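Side-chain contacts in telomerase reverse transcriptase (PDB 6ZD1), which probably extends chromosome ends by reverse-transcribing a template within the telomerase RNA into telomeric DNA repeats: residues A[116-119]-A[120-124]; A[173-176]-A[177-181]. All coordinates share one frame; numbering follows the deposited sequence.

Contact 1: residues A[116-119]-A[120-124]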
loop_
_atom_site.group_PDB
_atom_site.type_symbol
_atom_site.label_atom_id
_atom_site.label_comp_id
_atom_site.label_asym_id
_atom_site.label_seq_id
_atom_site.Cartn_x
_atom_site.Cartn_y
_atom_site.Cartn_z
ATOM N N LEU A 116 -13.358 -13.589 0.532
ATOM C CA LEU A 116 -12.274 -14.122 -0.285
ATOM C C LEU A 116 -11.842 -13.151 -1.377
ATOM O O LEU A 116 -10.704 -13.239 -1.849
ATOM C CB LEU A 116 -12.684 -15.457 -0.915
ATOM C CG LEU A 116 -12.987 -16.617 0.038
ATOM C CD1 LEU A 116 -13.442 -17.855 -0.722
ATOM C CD2 LEU A 116 -11.778 -16.932 0.898
ATOM N N ARG A 117 -12.713 -12.226 -1.788
ATOM C CA ARG A 117 -12.294 -11.218 -2.755
ATOM C C ARG A 117 -11.363 -10.187 -2.131
ATOM O O ARG A 117 -10.584 -9.554 -2.855
ATOM C CB ARG A 117 -13.512 -10.528 -3.377
ATOM C CG ARG A 117 -13.856 -11.035 -4.772
ATOM C CD ARG A 117 -14.865 -10.141 -5.456
ATOM N NE ARG A 117 -16.189 -10.303 -4.876
ATOM C CZ ARG A 117 -17.114 -11.121 -5.361
ATOM N NH1 ARG A 117 -16.857 -11.844 -6.444
ATOM N NH2 ARG A 117 -18.297 -11.211 -4.768
ATOM N N LEU A 118 -11.425 -10.008 -0.814
ATOM C CA LEU A 118 -10.450 -9.215 -0.077
ATOM C C LEU A 118 -9.295 -10.062 0.441
ATOM O O LEU A 118 -8.546 -9.605 1.311
ATOM C CB LEU A 118 -11.132 -8.477 1.081
ATOM C CG LEU A 118 -12.315 -7.586 0.691
ATOM C CD1 LEU A 118 -12.951 -6.952 1.920
ATOM C CD2 LEU A 118 -11.890 -6.515 -0.307
ATOM N N GLY A 119 -9.156 -11.292 -0.054
ATOM C CA GLY A 119 -8.080 -12.177 0.351
ATOM C C GLY A 119 -8.200 -12.735 1.746
ATOM O O GLY A 119 -7.226 -13.297 2.257
ATOM N N ALA A 120 -9.370 -12.603 2.377
ATOM C CA ALA A 120 -9.582 -13.007 3.767
ATOM C C ALA A 120 -8.577 -12.343 4.705
ATOM O O ALA A 120 -8.228 -12.899 5.748
ATOM C CB ALA A 120 -9.536 -14.529 3.924
ATOM N N ASN A 121 -8.111 -11.147 4.342
ATOM C CA ASN A 121 -7.089 -10.452 5.110
ATOM C C ASN A 121 -7.524 -9.071 5.578
ATOM O O ASN A 121 -6.750 -8.394 6.265
ATOM C CB ASN A 121 -5.797 -10.332 4.289
ATOM C CG ASN A 121 -4.575 -10.088 5.154
ATOM O OD1 ASN A 121 -4.531 -10.497 6.316
ATOM N ND2 ASN A 121 -3.576 -9.417 4.592
ATOM N N GLU A 122 -8.730 -8.634 5.237
ATOM C CA GLU A 122 -9.254 -7.352 5.680
ATOM C C GLU A 122 -10.185 -7.535 6.874
ATOM O O GLU A 122 -10.659 -8.637 7.163
ATOM C CB GLU A 122 -9.987 -6.639 4.541
ATOM C CG GLU A 122 -9.076 -5.837 3.619
ATOM C CD GLU A 122 -8.620 -4.522 4.235
ATOM O OE1 GLU A 122 -7.909 -3.760 3.546
ATOM O OE2 GLU A 122 -8.974 -4.246 5.402
ATOM N N ARG A 123 -10.435 -6.429 7.573
ATOM C CA ARG A 123 -11.229 -6.476 8.794
ATOM C C ARG A 123 -12.679 -6.834 8.489
ATOM O O ARG A 123 -13.287 -6.301 7.557
ATOM C CB ARG A 123 -11.163 -5.133 9.521
ATOM C CG ARG A 123 -11.674 -5.178 10.953
ATOM C CD ARG A 123 -11.502 -3.840 11.653
ATOM N NE ARG A 123 -11.335 -4.008 13.094
ATOM C CZ ARG A 123 -10.160 -4.191 13.688
ATOM N NH1 ARG A 123 -9.050 -4.226 12.963
ATOM N NH2 ARG A 123 -10.092 -4.340 15.004
ATOM N N LEU A 124 -13.239 -7.728 9.299
ATOM C CA LEU A 124 -14.623 -8.146 9.146
ATOM C C LEU A 124 -15.538 -7.171 9.873
ATOM O O LEU A 124 -15.240 -6.738 10.990
ATOM C CB LEU A 124 -14.825 -9.561 9.692
ATOM C CG LEU A 124 -16.108 -10.244 9.226
ATOM C CD1 LEU A 124 -15.963 -10.671 7.777
ATOM C CD2 LEU A 124 -16.467 -11.425 10.115
#
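Leu-118 and Glu-122 meet just past the end of helix 104-117, where a Schellman motif terminates the helix and a type I' beta turn from Leu-118 to Asn-121 redirects the chain. Backbone bonds fix this exit. Gly-119, at positive phi (72°), is the C' residue; its N reaches Leu-116 O weakly at 3.1 Å, and Ala-120 N bonds to Phe-115 O. Ala-120 also has a positive phi, 55°, and the turn closes with a weak bond from Asn-121 N to Leu-118 O at 3.4 Å.

Apolar contacts are few. Leu-116 extends CD2 to the methyl of Ala-120 at 4.5 Å, a loose touch on the side where Val-172 and Val-176 of helix 158-179 also pack. Leu-118 instead lies against Gln-591, Cys-594 and Ser-595 of helix 582-596, and its side chain runs at a slant to that of Glu-122.

Among the charged groups, Glu-122 is bent at chi2 (-76°), which swings its carboxylate away from Leu-118; OE1 forms a salt bridge with Lys-659, and OE2 accepts a weak bond from Arg-123 N. The aliphatic part stays behind, with Glu-122 CB 4.0 Å from Leu-118 CD1.

Contact 2: residues A[173-176]-A[177-181]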
loop_
_atom_site.group_PDB
_atom_site.type_symbol
_atom_site.label_atom_id
_atom_site.label_comp_id
_atom_site.label_asym_id
_atom_site.label_seq_id
_atom_site.Cartn_x
_atom_site.Cartn_y
_atom_site.Cartn_z
ATOM N N LYS A 173 -10.305 -18.158 7.213
ATOM C CA LYS A 173 -8.960 -17.629 7.018
ATOM C C LYS A 173 -7.912 -18.736 7.080
ATOM O O LYS A 173 -6.985 -18.765 6.263
ATOM C CB LYS A 173 -8.667 -16.544 8.055
ATOM C CG LYS A 173 -7.262 -15.970 7.978
ATOM C CD LYS A 173 -6.991 -15.032 9.138
ATOM C CE LYS A 173 -7.566 -13.656 8.881
ATOM N NZ LYS A 173 -6.796 -12.962 7.816
ATOM N N ASN A 174 -8.043 -19.663 8.032
ATOM C CA ASN A 174 -7.059 -20.736 8.131
ATOM C C ASN A 174 -7.112 -21.661 6.925
ATOM O O ASN A 174 -6.075 -22.185 6.506
ATOM C CB ASN A 174 -7.256 -21.530 9.419
ATOM C CG ASN A 174 -6.883 -20.730 10.647
ATOM O OD1 ASN A 174 -6.213 -19.704 10.547
ATOM N ND2 ASN A 174 -7.313 -21.197 11.812
ATOM N N ILE A 175 -8.302 -21.882 6.363
ATOM C CA ILE A 175 -8.401 -22.665 5.136
ATOM C C ILE A 175 -7.591 -22.011 4.026
ATOM O O ILE A 175 -6.826 -22.681 3.319
ATOM C CB ILE A 175 -9.878 -22.833 4.736
ATOM C CG1 ILE A 175 -10.589 -23.735 5.742
ATOM C CG2 ILE A 175 -9.992 -23.372 3.317
ATOM C CD1 ILE A 175 -12.090 -23.637 5.678
ATOM N N VAL A 176 -7.710 -20.687 3.888
ATOM C CA VAL A 176 -6.925 -19.965 2.890
ATOM C C VAL A 176 -5.440 -20.094 3.196
ATOM O O VAL A 176 -4.623 -20.362 2.307
ATOM C CB VAL A 176 -7.354 -18.488 2.832
ATOM C CG1 VAL A 176 -6.432 -17.711 1.906
ATOM C CG2 VAL A 176 -8.800 -18.372 2.380
ATOM N N ARG A 177 -5.071 -19.917 4.468
ATOM C CA ARG A 177 -3.668 -20.032 4.838
ATOM C C ARG A 177 -3.166 -21.457 4.670
ATOM O O ARG A 177 -1.979 -21.667 4.401
ATOM C CB ARG A 177 -3.464 -19.562 6.281
ATOM C CG ARG A 177 -3.703 -18.073 6.501
ATOM C CD ARG A 177 -3.419 -17.684 7.946
ATOM N NE ARG A 177 -2.073 -18.072 8.359
ATOM C CZ ARG A 177 -1.010 -17.275 8.298
ATOM N NH1 ARG A 177 -1.133 -16.035 7.842
ATOM N NH2 ARG A 177 0.177 -17.716 8.693
ATOM N N ALA A 178 -4.059 -22.442 4.790
ATOM C CA ALA A 178 -3.649 -23.837 4.677
ATOM C C ALA A 178 -3.225 -24.184 3.255
ATOM O O ALA A 178 -2.293 -24.971 3.055
ATOM C CB ALA A 178 -4.781 -24.755 5.134
ATOM N N PHE A 179 -3.897 -23.616 2.255
ATOM C CA PHE A 179 -3.694 -24.037 0.877
ATOM C C PHE A 179 -2.964 -23.025 0.010
ATOM O O PHE A 179 -2.257 -23.431 -0.915
ATOM C CB PHE A 179 -5.041 -24.371 0.219
ATOM C CG PHE A 179 -5.710 -25.593 0.791
ATOM C CD1 PHE A 179 -5.289 -26.862 0.429
ATOM C CD2 PHE A 179 -6.757 -25.474 1.689
ATOM C CE1 PHE A 179 -5.897 -27.986 0.954
ATOM C CE2 PHE A 179 -7.371 -26.597 2.217
ATOM C CZ PHE A 179 -6.941 -27.851 1.848
ATOM N N TRP A 180 -3.109 -21.727 0.271
ATOM C CA TRP A 180 -2.605 -20.723 -0.655
ATOM C C TRP A 180 -1.749 -19.677 0.046
ATOM O O TRP A 180 -1.956 -19.348 1.218
ATOM C CB TRP A 180 -3.751 -20.001 -1.384
ATOM C CG TRP A 180 -4.641 -20.879 -2.217
ATOM C CD1 TRP A 180 -4.405 -21.321 -3.490
ATOM C CD2 TRP A 180 -5.931 -21.387 -1.850
ATOM N NE1 TRP A 180 -5.462 -22.087 -3.930
ATOM C CE2 TRP A 180 -6.410 -22.141 -2.941
ATOM C CE3 TRP A 180 -6.721 -21.286 -0.701
ATOM C CZ2 TRP A 180 -7.646 -22.788 -2.916
ATOM C CZ3 TRP A 180 -7.948 -21.932 -0.680
ATOM C CH2 TRP A 180 -8.395 -22.671 -1.778
ATOM N N TYR A 181 -0.800 -19.135 -0.712
ATOM C CA TYR A 181 -0.152 -17.872 -0.396
ATOM C C TYR A 181 -0.850 -16.800 -1.218
ATOM O O TYR A 181 -1.045 -16.975 -2.426
ATOM C CB TYR A 181 1.342 -17.922 -0.726
ATOM C CG TYR A 181 2.066 -16.610 -0.519
ATOM C CD1 TYR A 181 2.637 -16.296 0.709
ATOM C CD2 TYR A 181 2.184 -15.687 -1.551
ATOM C CE1 TYR A 181 3.301 -15.099 0.903
ATOM C CE2 TYR A 181 2.840 -14.488 -1.364
ATOM C CZ TYR A 181 3.398 -14.199 -0.137
ATOM O OH TYR A 181 4.056 -13.005 0.049
#
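Ile-175 turns CG1 to the side of its backbone N (chi1 -69°), which leaves CG2 running alongside Phe-179, whose chi1 of -68° points the ring the same way. The pair, four residues apart, occupies the last turns of helix 158-179, which passes directly into strand 180-184. Ile-175 CG2 approaches Phe-179 CD2 to 4.2 Å, while Ile-175 O sits at the edge of the same ring, near its plane, 3.2 Å from CD2. The indole of Trp-180 is edged by Val-176 CA, which lies in its plane, and one face carries Phe-179 CB, offset toward the rim; Val-176 CG1 only grazes Trp-180 CE3 at 4.4 Å. Val-82 and Val-85 of helix 79-93 also pack on Trp-180, and Tyr-195 meets it edge-to-face.

The helical hydrogen bonds run to the very end. Arg-177 N meets Lys-173 O at 2.9 Å, and the aliphatic Arg-177 CG rests 3.4 Å from that same oxygen. Ala-178 N bonds to Asn-174 O at 2.7 Å, and Ile-175 O receives Phe-179 N at 3.3 Å. Trp-180, whose own backbone has already turned extended, still gives its N to Val-176 O at 2.9 Å.

From the N terminus, helix 104-117 comes first, and contact 1 closes its exit, steering the chain toward helix 126-129. About fifty residues later, contact 2 closes the last turns of helix 158-179 where they become strand 180-184, which pairs with strand 193-197. The two are in series, neither nested nor crossed, and both belong to the telomerase RNA-binding domain. Their centres lie about 12 Å apart, and they touch: Lys-173 NZ probably hydrogen-bonds to Ala-120 O, 2.5 Å away, while Leu-116 CD2 packs on Val-176 CG2 at 3.6 Å. The loop after helix 104-117 is thereby joined to the C-terminal end of helix 158-179.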